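Local coordinates for protein transcriptional regulator (Vibrio vulnificus, PDB 4IVN) that probably represses transcription of the nan genes for sialic acid catabolism, binding DNA through an RpiR-type helix-turn-helix domain and N-acetylmannosamine 6-phosphate through its SIS domain, at residues S138-I152 with K240-L254. Residues are numbered along the deposited sequence; the frame is centred on the assembly and turned at random.
Sequences SSIVGRYLAYRLIRI and KVGALLLVDVLVNSL
Arg148 reaches across to Asp248 and Asn252, and its guanidinium is fixed edge-on by both. NH1 of Arg148 meets OD1 of Asp248 at 2.6 Å on the anti side of the carboxylate, a salt bridge whose N-H...O angle is 158° although the guanidinium and carboxylate planes are steeply turned against each other. NH2 of Arg148 gives a more bent bond to OD1 of Asn252 at 2.9 Å, arriving above the amide carbonyl plane. CB of Val251 covers one guanidinium face, 3.6 Å from NH2 of Arg148. A chi1 of -72° lays CG of Arg148 over the centre of the Tyr144 ring, and bends at chi2 and chi3 then turn the guanidinium toward Asp248 and Asn252, while NH1 also donates to OH of Tyr144. That hydroxyl is held in turn by the carbonyl of Gly235 of the second subunit, whose Phe237 packs on Tyr144, Leu244 and Asp248.

The apolar part interlocks knobs-into-holes: Val247 enters among Val141, Tyr144, Leu145 and Arg148, its CG1 3.7 Å from CD2 of Tyr144, and Val141 fits among Lys240, Ala243, Leu244 and Val247. At the N-terminal end a water bridges OG of Ser138 and NZ of Lys240, 2.6 Å from each; Lys240 also hydrogen-bonds Ser183, another pocket residue. The axes of segments 138-151 and 240-254 approach to 9.6 Å and run 14° from parallel, with Val141, Leu145 and Leu250 touching strand 176-181, as expected for helices flanking the parallel sheet of a SIS domain; helix 137-151 runs between two sugar-phosphate sites, Ser138 hydrogen-bonding one ligand, Tyr147 and Arg151 lining the other pocket.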
ATOM      1  N   SER A 138       7.525   4.644  -0.876  1.00 25.42           N
ATOM      2  CA  SER A 138       8.069   3.247  -0.928  1.00 25.69           C
ATOM      3  C   SER A 138       7.994   2.566   0.422  1.00 27.30           C
ATOM      4  O   SER A 138       8.053   1.337   0.474  1.00 28.54           O
ATOM      5  CB  SER A 138       9.532   3.230  -1.468  1.00 23.38           C
ATOM      6  OG  SER A 138       9.425   3.288  -2.938  1.00 27.41           O
ATOM      7  N   SER A 139       7.958   3.347   1.519  1.00 28.06           N
ATOM      8  CA  SER A 139       7.630   2.722   2.871  1.00 27.74           C
ATOM      9  C   SER A 139       6.353   1.823   2.791  1.00 30.32           C
ATOM     10  O   SER A 139       6.295   0.751   3.398  1.00 26.07           O
ATOM     11  CB  SER A 139       7.332   3.817   3.911  1.00 31.68           C
ATOM     12  OG  SER A 139       6.931   3.267   5.155  1.00 35.53           O
ATOM     13  N   ILE A 140       5.351   2.282   2.065  1.00 28.39           N
ATOM     14  CA  ILE A 140       4.009   1.580   1.990  1.00 32.68           C
ATOM     15  C   ILE A 140       4.216   0.227   1.340  1.00 30.47           C
ATOM     16  O   ILE A 140       3.677  -0.795   1.815  1.00 26.83           O
ATOM     17  CB  ILE A 140       2.989   2.438   1.147  1.00 30.71           C
ATOM     18  CG1 ILE A 140       2.418   3.612   1.984  1.00 30.06           C
ATOM     19  CG2 ILE A 140       1.810   1.619   0.597  1.00 36.56           C
ATOM     20  CD1 ILE A 140       3.423   4.583   2.577  1.00 31.87           C
ATOM     21  N   VAL A 141       5.029   0.213   0.273  1.00 28.15           N
ATOM     22  CA  VAL A 141       5.315  -1.051  -0.440  1.00 27.28           C
ATOM     23  C   VAL A 141       6.152  -2.046   0.381  1.00 26.91           C
ATOM     24  O   VAL A 141       5.781  -3.249   0.415  1.00 26.46           O
ATOM     25  CB  VAL A 141       5.958  -0.803  -1.864  1.00 28.79           C
ATOM     26  CG1 VAL A 141       6.279  -2.141  -2.576  1.00 30.12           C
ATOM     27  CG2 VAL A 141       4.978   0.070  -2.654  1.00 27.71           C
ATOM     28  N   GLY A 142       7.223  -1.541   1.019  1.00 27.16           N
ATOM     29  CA  GLY A 142       8.091  -2.330   1.877  1.00 27.43           C
ATOM     30  C   GLY A 142       7.310  -2.880   3.106  1.00 31.29           C
ATOM     31  O   GLY A 142       7.452  -4.027   3.476  1.00 27.91           O
ATOM     32  N   ARG A 143       6.415  -2.076   3.699  1.00 26.29           N
ATOM     33  CA  ARG A 143       5.539  -2.571   4.759  1.00 27.35           C
ATOM     34  C   ARG A 143       4.626  -3.661   4.261  1.00 25.76           C
ATOM     35  O   ARG A 143       4.353  -4.596   4.990  1.00 30.35           O
ATOM     36  CB  ARG A 143       4.657  -1.416   5.305  1.00 29.70           C
ATOM     37  CG  ARG A 143       5.370  -0.402   6.234  1.00 33.21           C
ATOM     38  CD  ARG A 143       6.138  -1.021   7.448  1.00 43.54           C
ATOM     39  NE  ARG A 143       7.030  -0.056   8.202  1.00 46.52           N
ATOM     40  CZ  ARG A 143       7.688  -0.295   9.355  1.00 42.15           C
ATOM     41  NH1 ARG A 143       7.650  -1.509   9.925  1.00 39.65           N
ATOM     42  NH2 ARG A 143       8.386   0.705   9.961  1.00 52.62           N
ATOM     43  N   TYR A 144       4.073  -3.512   3.079  1.00 25.18           N
ATOM     44  CA  TYR A 144       3.208  -4.613   2.600  1.00 26.37           C
ATOM     45  C   TYR A 144       4.005  -5.894   2.423  1.00 28.45           C
ATOM     46  O   TYR A 144       3.528  -6.972   2.719  1.00 26.48           O
ATOM     47  CB  TYR A 144       2.484  -4.241   1.294  1.00 24.48           C
ATOM     48  CG  TYR A 144       1.407  -5.260   0.908  1.00 26.69           C
ATOM     49  CD1 TYR A 144       0.314  -5.594   1.814  1.00 27.05           C
ATOM     50  CD2 TYR A 144       1.407  -5.825  -0.382  1.00 30.26           C
ATOM     51  CE1 TYR A 144      -0.681  -6.503   1.418  1.00 31.03           C
ATOM     52  CE2 TYR A 144       0.408  -6.707  -0.756  1.00 31.11           C
ATOM     53  CZ  TYR A 144      -0.617  -7.030   0.153  1.00 29.62           C
ATOM     54  OH  TYR A 144      -1.545  -7.942  -0.270  1.00 30.64           O
ATOM     55  N   LEU A 145       5.219  -5.773   1.901  1.00 28.11           N
ATOM     56  CA  LEU A 145       6.086  -6.968   1.785  1.00 24.42           C
ATOM     57  C   LEU A 145       6.399  -7.642   3.147  1.00 25.57           C
ATOM     58  O   LEU A 145       6.257  -8.896   3.267  1.00 27.08           O
ATOM     59  CB  LEU A 145       7.411  -6.521   1.100  1.00 23.01           C
ATOM     60  CG  LEU A 145       8.477  -7.644   0.881  1.00 23.44           C
ATOM     61  CD1 LEU A 145       7.864  -8.853   0.092  1.00 27.23           C
ATOM     62  CD2 LEU A 145       9.592  -6.951   0.054  1.00 26.07           C
ATOM     63  N   ALA A 146       6.842  -6.877   4.137  1.00 23.37           N
ATOM     64  CA  ALA A 146       7.159  -7.454   5.368  1.00 26.88           C
ATOM     65  C   ALA A 146       5.881  -8.092   5.964  1.00 26.33           C
ATOM     66  O   ALA A 146       5.951  -9.120   6.595  1.00 25.80           O
ATOM     67  CB  ALA A 146       7.669  -6.374   6.323  1.00 28.25           C
ATOM     68  N   TYR A 147       4.754  -7.405   5.884  1.00 26.57           N
ATOM     69  CA  TYR A 147       3.491  -8.014   6.279  1.00 28.09           C
ATOM     70  C   TYR A 147       3.218  -9.317   5.600  1.00 26.55           C
ATOM     71  O   TYR A 147       2.910 -10.306   6.289  1.00 25.72           O
ATOM     72  CB  TYR A 147       2.273  -7.022   6.088  1.00 25.81           C
ATOM     73  CG  TYR A 147       0.936  -7.740   6.189  1.00 25.23           C
ATOM     74  CD1 TYR A 147       0.309  -7.931   7.420  1.00 26.74           C
ATOM     75  CD2 TYR A 147       0.342  -8.298   5.015  1.00 24.58           C
ATOM     76  CE1 TYR A 147      -0.936  -8.606   7.539  1.00 29.25           C
ATOM     77  CE2 TYR A 147      -0.886  -8.985   5.134  1.00 27.09           C
ATOM     78  CZ  TYR A 147      -1.503  -9.114   6.380  1.00 28.64           C
ATOM     79  OH  TYR A 147      -2.645  -9.799   6.498  1.00 28.36           O
ATOM     80  N   ARG A 148       3.314  -9.384   4.258  1.00 28.47           N
ATOM     81  CA  ARG A 148       2.966 -10.587   3.575  1.00 27.83           C
ATOM     82  C   ARG A 148       3.995 -11.752   3.950  1.00 30.14           C
ATOM     83  O   ARG A 148       3.621 -12.952   4.052  1.00 28.79           O
ATOM     84  CB  ARG A 148       2.982 -10.380   2.025  1.00 28.21           C
ATOM     85  CG  ARG A 148       1.806  -9.520   1.510  1.00 28.77           C
ATOM     86  CD  ARG A 148       0.463 -10.232   1.802  1.00 32.31           C
ATOM     87  NE  ARG A 148       0.384 -11.457   1.014  1.00 29.77           N
ATOM     88  CZ  ARG A 148       0.170 -11.568  -0.298  1.00 33.71           C
ATOM     89  NH1 ARG A 148      -0.083 -10.510  -1.071  1.00 29.18           N
ATOM     90  NH2 ARG A 148       0.220 -12.784  -0.844  1.00 32.89           N
ATOM     91  N   LEU A 149       5.252 -11.368   4.138  1.00 29.85           N
ATOM     92  CA  LEU A 149       6.306 -12.319   4.694  1.00 30.95           C
ATOM     93  C   LEU A 149       5.969 -12.872   6.061  1.00 31.79           C
ATOM     94  O   LEU A 149       6.141 -14.075   6.270  1.00 30.43           O
ATOM     95  CB  LEU A 149       7.731 -11.738   4.711  1.00 27.12           C
ATOM     96  CG  LEU A 149       8.143 -11.460   3.217  1.00 34.00           C
ATOM     97  CD1 LEU A 149       9.413 -10.632   3.022  1.00 27.23           C
ATOM     98  CD2 LEU A 149       8.215 -12.705   2.326  1.00 32.27           C
ATOM     99  N   ILE A 150       5.550 -12.010   6.979  1.00 26.86           N
ATOM    100  CA  ILE A 150       5.202 -12.425   8.313  1.00 28.24           C
ATOM    101  C   ILE A 150       3.980 -13.350   8.286  1.00 30.56           C
ATOM    102  O   ILE A 150       3.982 -14.300   9.106  1.00 31.73           O
ATOM    103  CB  ILE A 150       4.976 -11.158   9.220  1.00 29.51           C
ATOM    104  CG1 ILE A 150       6.331 -10.574   9.545  1.00 31.04           C
ATOM    105  CG2 ILE A 150       4.167 -11.494  10.538  1.00 27.11           C
ATOM    106  CD1 ILE A 150       6.200  -9.144  10.104  1.00 36.52           C
ATOM    107  N   ARG A 151       3.049 -13.152   7.323  1.00 27.66           N
ATOM    108  CA  ARG A 151       1.890 -14.062   7.166  1.00 29.69           C
ATOM    109  C   ARG A 151       2.345 -15.498   6.862  1.00 32.49           C
ATOM    110  O   ARG A 151       1.759 -16.476   7.390  1.00 30.84           O
ATOM    111  CB  ARG A 151       0.935 -13.591   6.054  1.00 27.99           C
ATOM    112  CG  ARG A 151       0.045 -12.336   6.434  1.00 26.90           C
ATOM    113  CD  ARG A 151      -0.661 -12.388   7.777  1.00 28.80           C
ATOM    114  NE  ARG A 151      -1.568 -13.566   7.885  1.00 29.72           N
ATOM    115  CZ  ARG A 151      -2.727 -13.724   7.240  1.00 31.50           C
ATOM    116  NH1 ARG A 151      -3.273 -12.738   6.531  1.00 30.51           N
ATOM    117  NH2 ARG A 151      -3.383 -14.877   7.363  1.00 30.42           N
ATOM    118  N   ILE A 152       3.387 -15.632   6.033  1.00 29.74           N
ATOM    119  CA  ILE A 152       4.011 -16.959   5.779  1.00 29.46           C
ATOM    120  C   ILE A 152       5.077 -17.421   6.749  1.00 32.97           C
ATOM    121  O   ILE A 152       5.703 -18.478   6.541  1.00 32.84           O
ATOM    122  CB  ILE A 152       4.445 -17.105   4.325  1.00 29.30           C
ATOM    123  CG1 ILE A 152       5.637 -16.189   3.939  1.00 29.69           C
ATOM    124  CG2 ILE A 152       3.190 -16.872   3.497  1.00 29.97           C
ATOM    125  CD1 ILE A 152       6.186 -16.559   2.560  1.00 34.45           C
ATOM    126  N   LYS A 240       2.640   2.890  -7.544  1.00 30.82           N
ATOM    127  CA  LYS A 240       2.688   2.034  -6.384  1.00 31.64           C
ATOM    128  C   LYS A 240       1.873   0.747  -6.599  1.00 31.46           C
ATOM    129  O   LYS A 240       2.196  -0.292  -6.040  1.00 30.20           O
ATOM    130  CB  LYS A 240       2.134   2.767  -5.153  1.00 28.42           C
ATOM    131  CG  LYS A 240       2.922   4.035  -4.716  1.00 32.44           C
ATOM    132  CD  LYS A 240       4.434   3.772  -4.389  1.00 29.16           C
ATOM    133  CE  LYS A 240       5.358   4.207  -5.516  1.00 35.50           C
ATOM    134  NZ  LYS A 240       6.835   4.155  -5.068  1.00 29.77           N
ATOM    135  N   VAL A 241       0.824   0.819  -7.404  1.00 37.05           N
ATOM    136  CA  VAL A 241      -0.030  -0.341  -7.542  1.00 36.73           C
ATOM    137  C   VAL A 241       0.754  -1.445  -8.235  1.00 35.06           C
ATOM    138  O   VAL A 241       0.635  -2.614  -7.885  1.00 35.63           O
ATOM    139  CB  VAL A 241      -1.394  -0.015  -8.196  1.00 37.45           C
ATOM    140  CG1 VAL A 241      -1.256   0.083  -9.707  1.00 33.85           C
ATOM    141  CG2 VAL A 241      -2.402  -1.119  -7.833  1.00 37.65           C
ATOM    142  N   GLY A 242       1.608  -1.111  -9.185  1.00 32.25           N
ATOM    143  CA  GLY A 242       2.373  -2.196  -9.787  1.00 32.41           C
ATOM    144  C   GLY A 242       3.458  -2.756  -8.889  1.00 35.41           C
ATOM    145  O   GLY A 242       3.777  -3.949  -8.986  1.00 36.59           O
ATOM    146  N   ALA A 243       4.046  -1.881  -8.043  1.00 28.72           N
ATOM    147  CA  ALA A 243       5.086  -2.318  -7.021  1.00 32.86           C
ATOM    148  C   ALA A 243       4.411  -3.300  -6.036  1.00 32.57           C
ATOM    149  O   ALA A 243       4.941  -4.403  -5.752  1.00 28.56           O
ATOM    150  CB  ALA A 243       5.719  -1.132  -6.313  1.00 26.96           C
ATOM    151  N   LEU A 244       3.173  -2.983  -5.640  1.00 31.63           N
ATOM    152  CA  LEU A 244       2.433  -3.920  -4.782  1.00 31.90           C
ATOM    153  C   LEU A 244       2.058  -5.230  -5.454  1.00 32.18           C
ATOM    154  O   LEU A 244       2.124  -6.262  -4.796  1.00 32.69           O
ATOM    155  CB  LEU A 244       1.175  -3.240  -4.197  1.00 30.85           C
ATOM    156  CG  LEU A 244       1.437  -2.063  -3.288  1.00 30.57           C
ATOM    157  CD1 LEU A 244       0.108  -1.204  -3.153  1.00 32.12           C
ATOM    158  CD2 LEU A 244       2.058  -2.431  -1.909  1.00 28.12           C
ATOM    159  N   LEU A 245       1.616  -5.200  -6.729  1.00 31.23           N
ATOM    160  CA  LEU A 245       1.423  -6.419  -7.507  1.00 35.78           C
ATOM    161  C   LEU A 245       2.692  -7.338  -7.530  1.00 34.98           C
ATOM    162  O   LEU A 245       2.592  -8.536  -7.311  1.00 33.78           O
ATOM    163  CB  LEU A 245       1.064  -6.061  -8.928  1.00 31.35           C
ATOM    164  CG  LEU A 245       0.933  -7.241  -9.906  1.00 39.57           C
ATOM    165  CD1 LEU A 245      -0.248  -8.108  -9.531  1.00 40.82           C
ATOM    166  CD2 LEU A 245       0.768  -6.747 -11.347  1.00 34.43           C
ATOM    167  N   LEU A 246       3.863  -6.765  -7.776  1.00 36.38           N
ATOM    168  CA  LEU A 246       5.139  -7.533  -7.607  1.00 40.90           C
ATOM    169  C   LEU A 246       5.239  -8.231  -6.264  1.00 38.74           C
ATOM    170  O   LEU A 246       5.658  -9.416  -6.231  1.00 36.75           O
ATOM    171  CB  LEU A 246       6.407  -6.648  -7.722  1.00 40.07           C
ATOM    172  CG  LEU A 246       6.625  -5.750  -8.937  1.00 50.72           C
ATOM    173  CD1 LEU A 246       7.937  -4.958  -8.734  1.00 56.72           C
ATOM    174  CD2 LEU A 246       6.574  -6.484 -10.268  1.00 47.40           C
ATOM    175  N   VAL A 247       4.937  -7.512  -5.172  1.00 33.57           N
ATOM    176  CA  VAL A 247       4.919  -8.135  -3.823  1.00 34.16           C
ATOM    177  C   VAL A 247       3.919  -9.296  -3.792  1.00 34.23           C
ATOM    178  O   VAL A 247       4.214 -10.452  -3.289  1.00 31.52           O
ATOM    179  CB  VAL A 247       4.582  -7.147  -2.669  1.00 30.44           C
ATOM    180  CG1 VAL A 247       4.359  -7.895  -1.379  1.00 30.37           C
ATOM    181  CG2 VAL A 247       5.712  -6.124  -2.398  1.00 28.56           C
ATOM    182  N   ASP A 248       2.719  -9.046  -4.337  1.00 32.34           N
ATOM    183  CA  ASP A 248       1.700 -10.106  -4.277  1.00 31.81           C
ATOM    184  C   ASP A 248       2.090 -11.354  -5.041  1.00 35.33           C
ATOM    185  O   ASP A 248       1.947 -12.469  -4.500  1.00 31.84           O
ATOM    186  CB  ASP A 248       0.357  -9.566  -4.798  1.00 35.37           C
ATOM    187  CG  ASP A 248      -0.779 -10.509  -4.547  1.00 37.81           C
ATOM    188  OD1 ASP A 248      -1.006 -11.045  -3.402  1.00 34.80           O
ATOM    189  OD2 ASP A 248      -1.504 -10.602  -5.478  1.00 32.43           O
ATOM    190  N   VAL A 249       2.550 -11.162  -6.295  1.00 33.84           N
ATOM    191  CA  VAL A 249       3.030 -12.251  -7.134  1.00 37.26           C
ATOM    192  C   VAL A 249       4.228 -12.970  -6.513  1.00 38.13           C
ATOM    193  O   VAL A 249       4.283 -14.207  -6.495  1.00 41.42           O
ATOM    194  CB  VAL A 249       3.348 -11.735  -8.555  1.00 39.70           C
ATOM    195  CG1 VAL A 249       3.889 -12.860  -9.383  1.00 44.42           C
ATOM    196  CG2 VAL A 249       2.102 -11.127  -9.227  1.00 36.68           C
ATOM    197  N   LEU A 250       5.109 -12.234  -5.849  1.00 38.89           N
ATOM    198  CA  LEU A 250       6.191 -12.905  -5.175  1.00 33.59           C
ATOM    199  C   LEU A 250       5.644 -13.883  -4.167  1.00 32.20           C
ATOM    200  O   LEU A 250       6.049 -15.014  -4.154  1.00 30.97           O
ATOM    201  CB  LEU A 250       7.177 -11.867  -4.536  1.00 34.85           C
ATOM    202  CG  LEU A 250       8.309 -12.426  -3.697  1.00 40.16           C
ATOM    203  CD1 LEU A 250       9.197 -13.482  -4.424  1.00 37.56           C
ATOM    204  CD2 LEU A 250       9.187 -11.300  -3.080  1.00 34.94           C
ATOM    205  N   VAL A 251       4.783 -13.435  -3.246  1.00 31.64           N
ATOM    206  CA  VAL A 251       4.353 -14.263  -2.118  1.00 34.03           C
ATOM    207  C   VAL A 251       3.387 -15.311  -2.608  1.00 36.76           C
ATOM    208  O   VAL A 251       3.457 -16.444  -2.177  1.00 36.49           O
ATOM    209  CB  VAL A 251       3.780 -13.408  -0.939  1.00 34.30           C
ATOM    210  CG1 VAL A 251       3.346 -14.288   0.248  1.00 32.24           C
ATOM    211  CG2 VAL A 251       4.904 -12.435  -0.561  1.00 31.69           C
ATOM    212  N   ASN A 252       2.555 -14.970  -3.577  1.00 34.98           N
ATOM    213  CA  ASN A 252       1.726 -16.033  -4.157  1.00 40.62           C
ATOM    214  C   ASN A 252       2.502 -17.173  -4.864  1.00 37.40           C
ATOM    215  O   ASN A 252       2.051 -18.329  -4.822  1.00 36.95           O
ATOM    216  CB  ASN A 252       0.668 -15.449  -5.083  1.00 37.67           C
ATOM    217  CG  ASN A 252      -0.337 -14.565  -4.316  1.00 35.65           C
ATOM    218  OD1 ASN A 252      -0.372 -14.587  -3.081  1.00 34.16           O
ATOM    219  ND2 ASN A 252      -1.087 -13.756  -5.030  1.00 36.33           N
ATOM    220  N   SER A 253       3.597 -16.848  -5.563  1.00 41.31           N
ATOM    221  CA  SER A 253       4.491 -17.889  -6.104  1.00 41.99           C
ATOM    222  C   SER A 253       5.061 -18.734  -5.035  1.00 41.20           C
ATOM    223  O   SER A 253       5.063 -19.977  -5.175  1.00 41.39           O
ATOM    224  CB  SER A 253       5.621 -17.350  -6.944  1.00 38.43           C
ATOM    225  OG  SER A 253       5.046 -16.475  -7.830  1.00 38.78           O
ATOM    226  N   LEU A 254       5.525 -18.096  -3.961  1.00 39.93           N
ATOM    227  CA  LEU A 254       6.035 -18.854  -2.816  1.00 39.22           C
ATOM    228  C   LEU A 254       4.978 -19.872  -2.319  1.00 40.12           C
ATOM    229  O   LEU A 254       5.291 -21.060  -2.080  1.00 38.20           O
ATOM    230  CB  LEU A 254       6.448 -17.942  -1.658  1.00 35.19           C
ATOM    231  CG  LEU A 254       7.847 -17.353  -1.664  1.00 38.60           C
ATOM    232  CD1 LEU A 254       7.851 -16.028  -0.893  1.00 43.41           C
ATOM    233  CD2 LEU A 254       8.903 -18.394  -1.225  1.00 37.51           C
TER
HETATM  234  O   HOH W   1       7.713   1.840  -4.286  1.00 29.73           O